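Local structure of bartonella effector protein (Bep) substrate of VirB T4SS (Bartonella rochalimae ATCC BAA-1498, 4YK1) at residues Leu47-Asn51 with Pro52-Glu56; Lys98-Ile101 with Ser102-Asn105. The protein is probably a Fic-type AMPylase translocated by the VirB type IV secretion system, this chain being its BID domain, a four-helix bundle topped with a hook. All coordinates share one frame; numbering follows the deposited sequence.

Contact 1 of 2, residues Leu47-Asn51 with Pro52-Glu56; sequences LIYNN and PEILE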
loop_
_atom_site.group_PDB
_atom_site.type_symbol
_atom_site.label_atom_id
_atom_site.label_comp_id
_atom_site.label_asym_id
_atom_site.label_seq_id
_atom_site.Cartn_x
_atom_site.Cartn_y
_atom_site.Cartn_z
ATOM N N LEU A 47 14.433 9.412 6.001
ATOM C CA LEU A 47 14.488 10.638 6.806
ATOM C C LEU A 47 14.163 10.425 8.276
ATOM O O LEU A 47 14.771 11.036 9.161
ATOM C CB LEU A 47 13.518 11.680 6.248
ATOM C CG LEU A 47 13.998 12.380 4.977
ATOM C CD1 LEU A 47 12.922 13.323 4.465
ATOM C CD2 LEU A 47 15.303 13.124 5.255
ATOM N N ILE A 48 13.169 9.581 8.536
ATOM C CA ILE A 48 12.631 9.444 9.871
ATOM C C ILE A 48 13.396 8.388 10.667
ATOM O O ILE A 48 13.734 8.604 11.830
ATOM C CB ILE A 48 11.128 9.093 9.835
ATOM C CG1 ILE A 48 10.334 10.190 9.125
ATOM C CG2 ILE A 48 10.590 8.893 11.259
ATOM C CD1 ILE A 48 8.974 9.716 8.663
ATOM N N TYR A 49 13.654 7.247 10.032
ATOM C CA TYR A 49 14.126 6.061 10.734
ATOM C C TYR A 49 15.516 5.630 10.282
ATOM O O TYR A 49 16.041 4.641 10.790
ATOM C CB TYR A 49 13.141 4.900 10.532
ATOM C CG TYR A 49 11.747 5.161 11.068
ATOM C CD1 TYR A 49 11.512 5.228 12.433
ATOM C CD2 TYR A 49 10.673 5.341 10.208
ATOM C CE1 TYR A 49 10.257 5.475 12.932
ATOM C CE2 TYR A 49 9.400 5.581 10.696
ATOM C CZ TYR A 49 9.205 5.649 12.058
ATOM O OH TYR A 49 7.952 5.887 12.559
ATOM N N ASN A 50 16.082 6.355 9.312
ATOM C CA ASN A 50 17.399 6.062 8.746
ATOM C C ASN A 50 17.374 4.703 8.078
ATOM O O ASN A 50 18.392 4.027 7.987
ATOM C CB ASN A 50 18.509 6.112 9.818
ATOM C CG ASN A 50 19.876 6.361 9.214
ATOM O OD1 ASN A 50 19.996 7.042 8.194
ATOM N ND2 ASN A 50 20.913 5.798 9.826
ATOM N N ASN A 51 16.202 4.301 7.605
ATOM C CA ASN A 51 16.088 3.018 6.947
ATOM C C ASN A 51 14.950 3.035 5.939
ATOM O O ASN A 51 13.778 2.959 6.312
ATOM C CB ASN A 51 15.888 1.910 7.983
ATOM C CG ASN A 51 15.748 0.545 7.348
ATOM O OD1 ASN A 51 15.908 0.398 6.141
ATOM N ND2 ASN A 51 15.465 -0.465 8.161
ATOM N N PRO A 52 15.301 3.108 4.648
ATOM C CA PRO A 52 14.335 3.178 3.546
ATOM C C PRO A 52 13.379 1.988 3.524
ATOM O O PRO A 52 12.247 2.135 3.075
ATOM C CB PRO A 52 15.219 3.167 2.282
ATOM C CG PRO A 52 16.617 3.396 2.751
ATOM C CD PRO A 52 16.692 2.963 4.173
ATOM N N GLU A 53 13.818 0.827 4.011
ATOM C CA GLU A 53 12.995 -0.379 3.869
ATOM C C GLU A 53 12.328 -0.834 5.178
ATOM O O GLU A 53 11.817 -1.953 5.269
ATOM C CB GLU A 53 13.837 -1.525 3.285
ATOM C CG GLU A 53 14.410 -1.253 1.874
ATOM C CD GLU A 53 13.357 -0.810 0.843
ATOM O OE1 GLU A 53 12.231 -1.361 0.834
ATOM O OE2 GLU A 53 13.664 0.093 0.027
ATOM N N ILE A 54 12.296 0.040 6.177
ATOM C CA ILE A 54 11.767 -0.336 7.485
ATOM C C ILE A 54 10.303 -0.805 7.390
ATOM O O ILE A 54 9.879 -1.661 8.155
ATOM C CB ILE A 54 11.939 0.832 8.507
ATOM C CG1 ILE A 54 11.838 0.312 9.943
ATOM C CG2 ILE A 54 10.924 1.974 8.258
ATOM C CD1 ILE A 54 12.433 1.280 10.972
ATOM N N LEU A 55 9.542 -0.282 6.435
ATOM C CA LEU A 55 8.151 -0.715 6.260
ATOM C C LEU A 55 7.967 -1.683 5.081
ATOM O O LEU A 55 6.845 -1.876 4.598
ATOM C CB LEU A 55 7.233 0.494 6.048
ATOM C CG LEU A 55 7.223 1.568 7.149
ATOM C CD1 LEU A 55 6.286 2.688 6.736
ATOM C CD2 LEU A 55 6.780 0.987 8.489
ATOM N N GLU A 56 9.051 -2.290 4.620
ATOM C CA GLU A 56 8.974 -3.143 3.429
ATOM C C GLU A 56 7.982 -4.295 3.618
ATOM O O GLU A 56 7.174 -4.580 2.746
ATOM C CB GLU A 56 10.354 -3.688 3.086
ATOM C CG GLU A 56 10.322 -4.966 2.279
ATOM C CD GLU A 56 11.707 -5.543 2.100
ATOM O OE1 GLU A 56 12.186 -6.233 3.027
ATOM O OE2 GLU A 56 12.317 -5.294 1.039
#
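Pro52 N has no hydrogen to give, but the amides of Glu53 and Ile54 both donate to Asn51. Glu53 N bonds to Asn51 OD1 at 3.0 Å, reaching the side-chain oxygen from above its carbonyl plane; this is an Asx turn laid over the type I beta turn from Asn51 to Ile54. Asn51 can offer that oxygen because CG lies anti to its own backbone N (chi1 179°), which carries the amide forward beside the carbonyl, alongside Glu53 and Ile54. Ile54 N closes the beta turn by a long but fairly straight bond to Asn51 O, 3.3 Å with an angle of 162° at the hydrogen. The Ile54 side chain runs back to the end of helix 32-49 and crosses Tyr49 at about a right angle: CD1 sits 3.7 Å from Tyr49 CB, and CG2 reaches Tyr49 CD2 obliquely at 3.9 Å. Within Tyr49's own helix, Ile48 CG2 lies over the ring centre, 3.5 Å above its plane, while the hydroxyl is hydrogen-bonded to Pro80 O. At Glu56 the next turn closes onto Glu53 O, with Leu55 at the N-cap position of helix 56-64. Two grips by Asn51 thus set the turn, with Ile54 placed to pack on Tyr49.

Contact 2 of 2, residues Lys98-Ile101 with Ser102-Asn105; sequences KYKI and SEQN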
loop_
_atom_site.group_PDB
_atom_site.type_symbol
_atom_site.label_atom_id
_atom_site.label_comp_id
_atom_site.label_asym_id
_atom_site.label_seq_id
_atom_site.Cartn_x
_atom_site.Cartn_y
_atom_site.Cartn_z
ATOM N N LYS A 98 16.211 18.578 14.867
ATOM C CA LYS A 98 16.219 17.470 13.916
ATOM C C LYS A 98 15.262 16.363 14.342
ATOM O O LYS A 98 14.540 15.800 13.508
ATOM C CB LYS A 98 17.636 16.918 13.765
ATOM C CG LYS A 98 17.796 15.882 12.670
ATOM C CD LYS A 98 19.273 15.577 12.463
ATOM C CE LYS A 98 19.504 14.285 11.688
ATOM N NZ LYS A 98 20.958 13.897 11.720
ATOM N N TYR A 99 15.260 16.057 15.637
ATOM C CA TYR A 99 14.361 15.044 16.190
ATOM C C TYR A 99 12.908 15.478 16.000
ATOM O O TYR A 99 12.056 14.684 15.594
ATOM C CB TYR A 99 14.647 14.795 17.681
ATOM C CG TYR A 99 13.925 13.567 18.218
ATOM C CD1 TYR A 99 12.582 13.631 18.604
ATOM C CD2 TYR A 99 14.583 12.345 18.325
ATOM C CE1 TYR A 99 11.893 12.501 19.080
ATOM C CE2 TYR A 99 13.923 11.215 18.809
ATOM C CZ TYR A 99 12.583 11.296 19.179
ATOM O OH TYR A 99 11.949 10.165 19.630
ATOM N N LYS A 100 12.623 16.743 16.287
ATOM C CA LYS A 100 11.265 17.261 16.098
ATOM C C LYS A 100 10.833 17.216 14.634
ATOM O O LYS A 100 9.659 17.000 14.338
ATOM C CB LYS A 100 11.155 18.692 16.646
ATOM C CG LYS A 100 11.358 18.794 18.170
ATOM C CD LYS A 100 10.865 20.156 18.674
ATOM C CE LYS A 100 11.351 20.477 20.074
ATOM N NZ LYS A 100 12.706 21.104 20.082
ATOM N N ILE A 101 11.785 17.387 13.718
ATOM C CA ILE A 101 11.488 17.317 12.290
ATOM C C ILE A 101 11.167 15.875 11.897
ATOM O O ILE A 101 10.297 15.637 11.061
ATOM C CB ILE A 101 12.656 17.896 11.457
ATOM C CG1 ILE A 101 12.685 19.416 11.595
ATOM C CG2 ILE A 101 12.530 17.525 9.963
ATOM C CD1 ILE A 101 13.985 20.059 11.098
ATOM N N SER A 102 11.872 14.912 12.487
ATOM C CA SER A 102 11.528 13.500 12.287
ATOM C C SER A 102 10.092 13.225 12.758
ATOM O O SER A 102 9.346 12.510 12.090
ATOM C CB SER A 102 12.508 12.569 13.025
ATOM O OG SER A 102 13.805 12.604 12.441
ATOM N N GLU A 103 9.694 13.793 13.894
ATOM C CA GLU A 103 8.322 13.589 14.387
ATOM C C GLU A 103 7.309 14.186 13.416
ATOM O O GLU A 103 6.254 13.610 13.184
ATOM C CB GLU A 103 8.129 14.199 15.779
ATOM C CG GLU A 103 8.900 13.465 16.899
ATOM C CD GLU A 103 8.657 14.094 18.268
ATOM O OE1 GLU A 103 8.810 15.319 18.378
ATOM O OE2 GLU A 103 8.308 13.371 19.225
ATOM N N GLN A 104 7.632 15.338 12.840
ATOM C CA GLN A 104 6.733 15.957 11.876
ATOM C C GLN A 104 6.685 15.135 10.595
ATOM O O GLN A 104 5.613 14.916 10.038
ATOM C CB GLN A 104 7.159 17.401 11.582
ATOM C CG GLN A 104 6.833 18.378 12.702
ATOM C CD GLN A 104 5.380 18.265 13.171
ATOM O OE1 GLN A 104 5.115 18.010 14.349
ATOM N NE2 GLN A 104 4.437 18.441 12.245
ATOM N N ASN A 105 7.838 14.661 10.126
ATOM C CA ASN A 105 7.837 13.834 8.928
ATOM C C ASN A 105 7.073 12.511 9.136
ATOM O O ASN A 105 6.520 11.975 8.184
ATOM C CB ASN A 105 9.268 13.530 8.468
ATOM C CG ASN A 105 9.854 14.631 7.601
ATOM O OD1 ASN A 105 9.149 15.254 6.807
ATOM N ND2 ASN A 105 11.153 14.861 7.739
HETATM O O HOH W 1 9.498 10.383 20.273
HETATM O O HOH W 2 7.626 17.741 16.088
#
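The Tyr99 ring meets Glu103 at its edge: Glu103 OE2 lies near the ring plane, 3.7 Å from Tyr99 CE1, and the ring and carboxylate planes stand 63° apart. Water 1 lies in the same plane at the edge, 2.5 Å from Tyr99 OH, and gives a weak hydrogen bond to Glu103 OE2. Neither ring face is taken by Glu103, whose chain, extended beyond CG, comes up along the CD1-CE1 side. Having CG anti to the backbone N (chi1 -169°) swings the Tyr99 ring toward the following turn, where Glu103 rises to meet it. OE2 also forms a salt bridge with Lys95, which would tend to favour the charged carboxylate.

Beneath these side chains the helix keeps its i to i+4 bonds, such as Glu103 N to Tyr99 O and, shortest of the four across this stretch, Asn105 N to Ile101 O at 2.8 Å. The Ile101 and Asn105 side chains run alongside each other, with Ile101 CG2 3.7 Å from Asn105 ND2. On another side, water 2 donates both to Lys100 O, at 2.8 Å, and to Gln104 OE1, at 3.1 Å, so Lys100 O has a second donor besides Gln104 N; a bend at chi2 (-50°) brings the glutamine amide within the water's range.

All this lies in the first turns of helix 97-140, just after strand 94-95. Ser102 OG bonds to Lys87 O; the side chains of Ser102, Tyr99 and Glu103 touch Leu86 of the loop before strand 90-91, while Asn105 packs on Leu44, Leu47 and Ile48 of helix 32-49.

Contact 1 closes before contact 2 opens along the chain, and their centres lie 14 Å apart on the same side of the domain's centre. The first ends helix 32-49 and leads into helix 56-64; the second begins the long helix 97-140, just after the two-stranded hairpin of 90-91 and 94-95. They meet where helix 32-49 packs on helix 97-140: Ile48 CD1 lies 3.4 Å from Asn105 O, and Leu47 CD1 is 4.0 Å from Asn105 ND2. The loop carrying Leu86 and Lys87 touches both contacts, Lys87 bonding to Asn50 and Ser102. A turn between helices and a helix start thus come together near one end of the BID bundle.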